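Local coordinates for 70 kDa protein (Xanthomonas sp., PDB 4B2N), which is a diheme c-type cytochrome that acts as a processive oxygenase of latex rubber, at residues A[514-519]-A[525-530]. Sequence-based numbering, arbitrary orientation.
With HEC (heme c), chain D.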
loop_
_atom_site.group_PDB
_atom_site.type_symbol
_atom_site.label_atom_id
_atom_site.label_comp_id
_atom_site.label_asym_id
_atom_site.label_seq_id
_atom_site.Cartn_x
_atom_site.Cartn_y
_atom_site.Cartn_z
ATOM N N PRO A 514 -5.170 8.811 8.139
ATOM C CA PRO A 514 -6.410 8.165 8.608
ATOM C C PRO A 514 -6.395 6.623 8.480
ATOM O O PRO A 514 -5.457 6.017 7.890
ATOM C CB PRO A 514 -7.453 8.760 7.664
ATOM C CG PRO A 514 -6.713 9.013 6.338
ATOM C CD PRO A 514 -5.326 9.407 6.779
ATOM N N TYR A 515 -7.393 5.974 9.106
ATOM C CA TYR A 515 -7.341 4.539 9.324
ATOM C C TYR A 515 -8.330 3.715 8.440
ATOM O O TYR A 515 -9.286 4.283 7.861
ATOM C CB TYR A 515 -7.610 4.258 10.833
ATOM C CG TYR A 515 -6.555 4.939 11.680
ATOM C CD1 TYR A 515 -5.241 4.461 11.693
ATOM C CD2 TYR A 515 -6.854 6.105 12.402
ATOM C CE1 TYR A 515 -4.266 5.109 12.453
ATOM C CE2 TYR A 515 -5.895 6.759 13.177
ATOM C CZ TYR A 515 -4.579 6.228 13.188
ATOM O OH TYR A 515 -3.557 6.810 13.857
ATOM N N PHE A 516 -8.166 2.387 8.474
ATOM C CA PHE A 516 -8.847 1.422 7.662
ATOM C C PHE A 516 -8.316 1.440 6.242
ATOM O O PHE A 516 -7.654 2.384 5.827
ATOM C CB PHE A 516 -10.389 1.566 7.665
ATOM C CG PHE A 516 -10.988 1.427 9.032
ATOM C CD1 PHE A 516 -10.316 0.738 10.026
ATOM C CD2 PHE A 516 -12.246 1.967 9.296
ATOM C CE1 PHE A 516 -10.860 0.588 11.307
ATOM C CE2 PHE A 516 -12.827 1.839 10.562
ATOM C CZ PHE A 516 -12.120 1.138 11.559
ATOM N N HIS A 517 -8.647 0.394 5.513
ATOM C CA HIS A 517 -8.041 0.168 4.188
ATOM C C HIS A 517 -8.379 1.254 3.209
ATOM O O HIS A 517 -7.727 1.339 2.200
ATOM C CB HIS A 517 -8.421 -1.200 3.669
ATOM C CG HIS A 517 -9.879 -1.337 3.355
ATOM N ND1 HIS A 517 -10.843 -1.703 4.309
ATOM C CD2 HIS A 517 -10.550 -1.180 2.164
ATOM C CE1 HIS A 517 -12.047 -1.765 3.687
ATOM N NE2 HIS A 517 -11.865 -1.440 2.381
ATOM N N ASN A 518 -9.421 2.053 3.466
ATOM C CA ASN A 518 -9.769 3.156 2.566
ATOM C C ASN A 518 -9.422 4.577 3.118
ATOM O O ASN A 518 -9.865 5.590 2.559
ATOM C CB ASN A 518 -11.267 3.096 2.172
ATOM C CG ASN A 518 -12.199 3.159 3.415
ATOM O OD1 ASN A 518 -11.709 3.266 4.537
ATOM N ND2 ASN A 518 -13.499 2.938 3.212
ATOM N N GLY A 519 -8.666 4.623 4.217
ATOM C CA GLY A 519 -8.264 5.843 4.910
ATOM C C GLY A 519 -9.464 6.700 5.252
ATOM O O GLY A 519 -9.430 7.929 5.120
ATOM N N TRP A 525 -9.358 7.534 18.092
ATOM C CA TRP A 525 -10.641 7.682 18.813
ATOM C C TRP A 525 -11.826 7.151 17.989
ATOM O O TRP A 525 -12.651 6.392 18.476
ATOM C CB TRP A 525 -10.824 9.148 19.188
ATOM C CG TRP A 525 -12.066 9.361 19.991
ATOM C CD1 TRP A 525 -13.286 9.860 19.546
ATOM C CD2 TRP A 525 -12.252 9.060 21.408
ATOM N NE1 TRP A 525 -14.197 9.881 20.593
ATOM C CE2 TRP A 525 -13.627 9.411 21.730
ATOM C CE3 TRP A 525 -11.445 8.534 22.402
ATOM C CZ2 TRP A 525 -14.153 9.252 23.013
ATOM C CZ3 TRP A 525 -11.980 8.384 23.701
ATOM C CH2 TRP A 525 -13.303 8.726 23.996
ATOM N N GLY A 526 -11.893 7.518 16.710
ATOM C CA GLY A 526 -12.985 7.139 15.830
ATOM C C GLY A 526 -13.056 5.647 15.548
ATOM O O GLY A 526 -14.129 5.060 15.491
ATOM N N VAL A 527 -11.912 5.022 15.370
ATOM C CA VAL A 527 -11.837 3.576 15.282
ATOM C C VAL A 527 -12.447 3.007 16.560
ATOM O O VAL A 527 -13.183 2.024 16.504
ATOM C CB VAL A 527 -10.374 3.151 15.118
ATOM C CG1 VAL A 527 -10.248 1.632 15.165
ATOM C CG2 VAL A 527 -9.817 3.732 13.799
ATOM N N LEU A 528 -12.113 3.634 17.680
ATOM C CA LEU A 528 -12.509 3.123 19.001
ATOM C C LEU A 528 -13.936 3.474 19.374
ATOM O O LEU A 528 -14.534 2.868 20.273
ATOM C CB LEU A 528 -11.502 3.588 20.066
ATOM C CG LEU A 528 -10.141 2.868 19.921
ATOM C CD1 LEU A 528 -9.247 3.301 21.048
ATOM C CD2 LEU A 528 -10.222 1.353 19.913
ATOM N N LYS A 529 -14.493 4.471 18.693
ATOM C CA LYS A 529 -15.837 4.930 18.994
ATOM C C LYS A 529 -16.602 5.243 17.751
ATOM O O LYS A 529 -16.523 6.400 17.257
ATOM C CB LYS A 529 -15.726 6.131 19.882
ATOM C CG LYS A 529 -17.042 6.501 20.475
ATOM C CD LYS A 529 -16.711 6.922 21.875
ATOM C CE LYS A 529 -17.288 8.238 22.160
ATOM N NZ LYS A 529 -18.595 8.003 22.843
ATOM N N PRO A 530 -17.264 4.212 17.162
ATOM C CA PRO A 530 -17.868 4.352 15.830
ATOM C C PRO A 530 -18.740 5.571 15.719
ATOM O O PRO A 530 -18.736 6.217 14.694
ATOM C CB PRO A 530 -18.672 3.080 15.681
ATOM C CG PRO A 530 -17.836 2.088 16.390
ATOM C CD PRO A 530 -17.351 2.815 17.621
HETATM FE FE HEC D . -8.830 -3.446 14.907
HETATM C CHA HEC D . -8.244 -1.918 11.863
HETATM C CHB HEC D . -7.120 -0.839 16.638
HETATM C CHC HEC D . -9.824 -4.656 17.944
HETATM C CHD HEC D . -9.476 -6.402 13.326
HETATM N NA HEC D . -7.788 -1.805 14.346
HETATM C C1A HEC D . -7.782 -1.234 13.049
HETATM C C2A HEC D . -7.115 0.065 13.038
HETATM C C3A HEC D . -6.776 0.373 14.440
HETATM C C4A HEC D . -7.268 -0.752 15.207
HETATM C CMA HEC D . -6.050 1.609 14.922
HETATM C CAA HEC D . -6.722 0.905 11.825
HETATM C CBA HEC D . -5.371 0.220 11.401
HETATM C CGA HEC D . -4.900 0.750 10.037
HETATM O O1A HEC D . -5.695 1.503 9.416
HETATM O O2A HEC D . -3.745 0.510 9.530
HETATM N NB HEC D . -8.511 -2.805 16.945
HETATM C C1B HEC D . -7.828 -1.794 17.479
HETATM C C2B HEC D . -7.843 -1.701 18.942
HETATM C C3B HEC D . -8.685 -2.850 19.323
HETATM C C4B HEC D . -9.025 -3.441 18.039
HETATM C CMB HEC D . -7.143 -0.666 19.792
HETATM C CAB HEC D . -9.131 -3.285 20.703
HETATM C CBB HEC D . -10.003 -2.387 21.325
HETATM N NC HEC D . -9.375 -5.199 15.542
HETATM C C1C HEC D . -9.924 -5.531 16.813
HETATM C C2C HEC D . -10.548 -6.846 16.891
HETATM C C3C HEC D . -10.434 -7.356 15.547
HETATM C C4C HEC D . -9.799 -6.286 14.727
HETATM C CMC HEC D . -11.170 -7.525 18.102
HETATM C CAC HEC D . -10.951 -8.693 15.106
HETATM C CBC HEC D . -12.206 -9.140 15.300
HETATM N ND HEC D . -8.777 -4.056 13.021
HETATM C C1D HEC D . -9.127 -5.229 12.507
HETATM C C2D HEC D . -9.102 -5.381 11.059
HETATM C C3D HEC D . -8.753 -4.053 10.612
HETATM C C4D HEC D . -8.607 -3.327 11.870
HETATM C CMD HEC D . -9.399 -6.604 10.229
HETATM C CAD HEC D . -8.572 -3.588 9.185
HETATM C CBD HEC D . -9.914 -2.940 8.812
HETATM C CGD HEC D . -9.913 -2.367 7.414
HETATM O O1D HEC D . -10.774 -2.677 6.581
HETATM O O2D HEC D . -8.988 -1.621 7.169
#
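Y515 and V527 come closest in the backbone, 7.5 Å between CA atoms, where the irregular 514-519 segment, with a type I turn from F516 to G519, faces the last turn of helix 524-528. V527 reaches both aromatic side chains with its two methyls: CG2 lies 3.7 Å from Y515 CB, and CG1 is 4.0 Å from F516 CE1. With CG1 anti to the backbone N (chi1 174°), that methyl lies against F516 and the porphyrin, 3.8 Å from C3A of heme c, leaving CG2 for Y515; beta-branching gives one residue both contacts. The Y515 and V527 side chains cross nearly perpendicularly; the ring leads away from the valine, and its OH hydrogen-bonds to A509 O. F516 turns a ring edge toward the heme and lies beside H641, an axial ligand of this heme iron. The same loop holds both propionates: F516 N donates to O1A at 2.8 Å, while H517 ND1 hydrogen-bonds to O1D (angle 155°), though its 2.5 Å length is unusually short and doubtful. Across the segments the contact is wholly apolar, whereas F516 N, H517 ND1 and, weakly, H517 N to O2D would tend to offset the propionate charge and so probably favour the ionised acids.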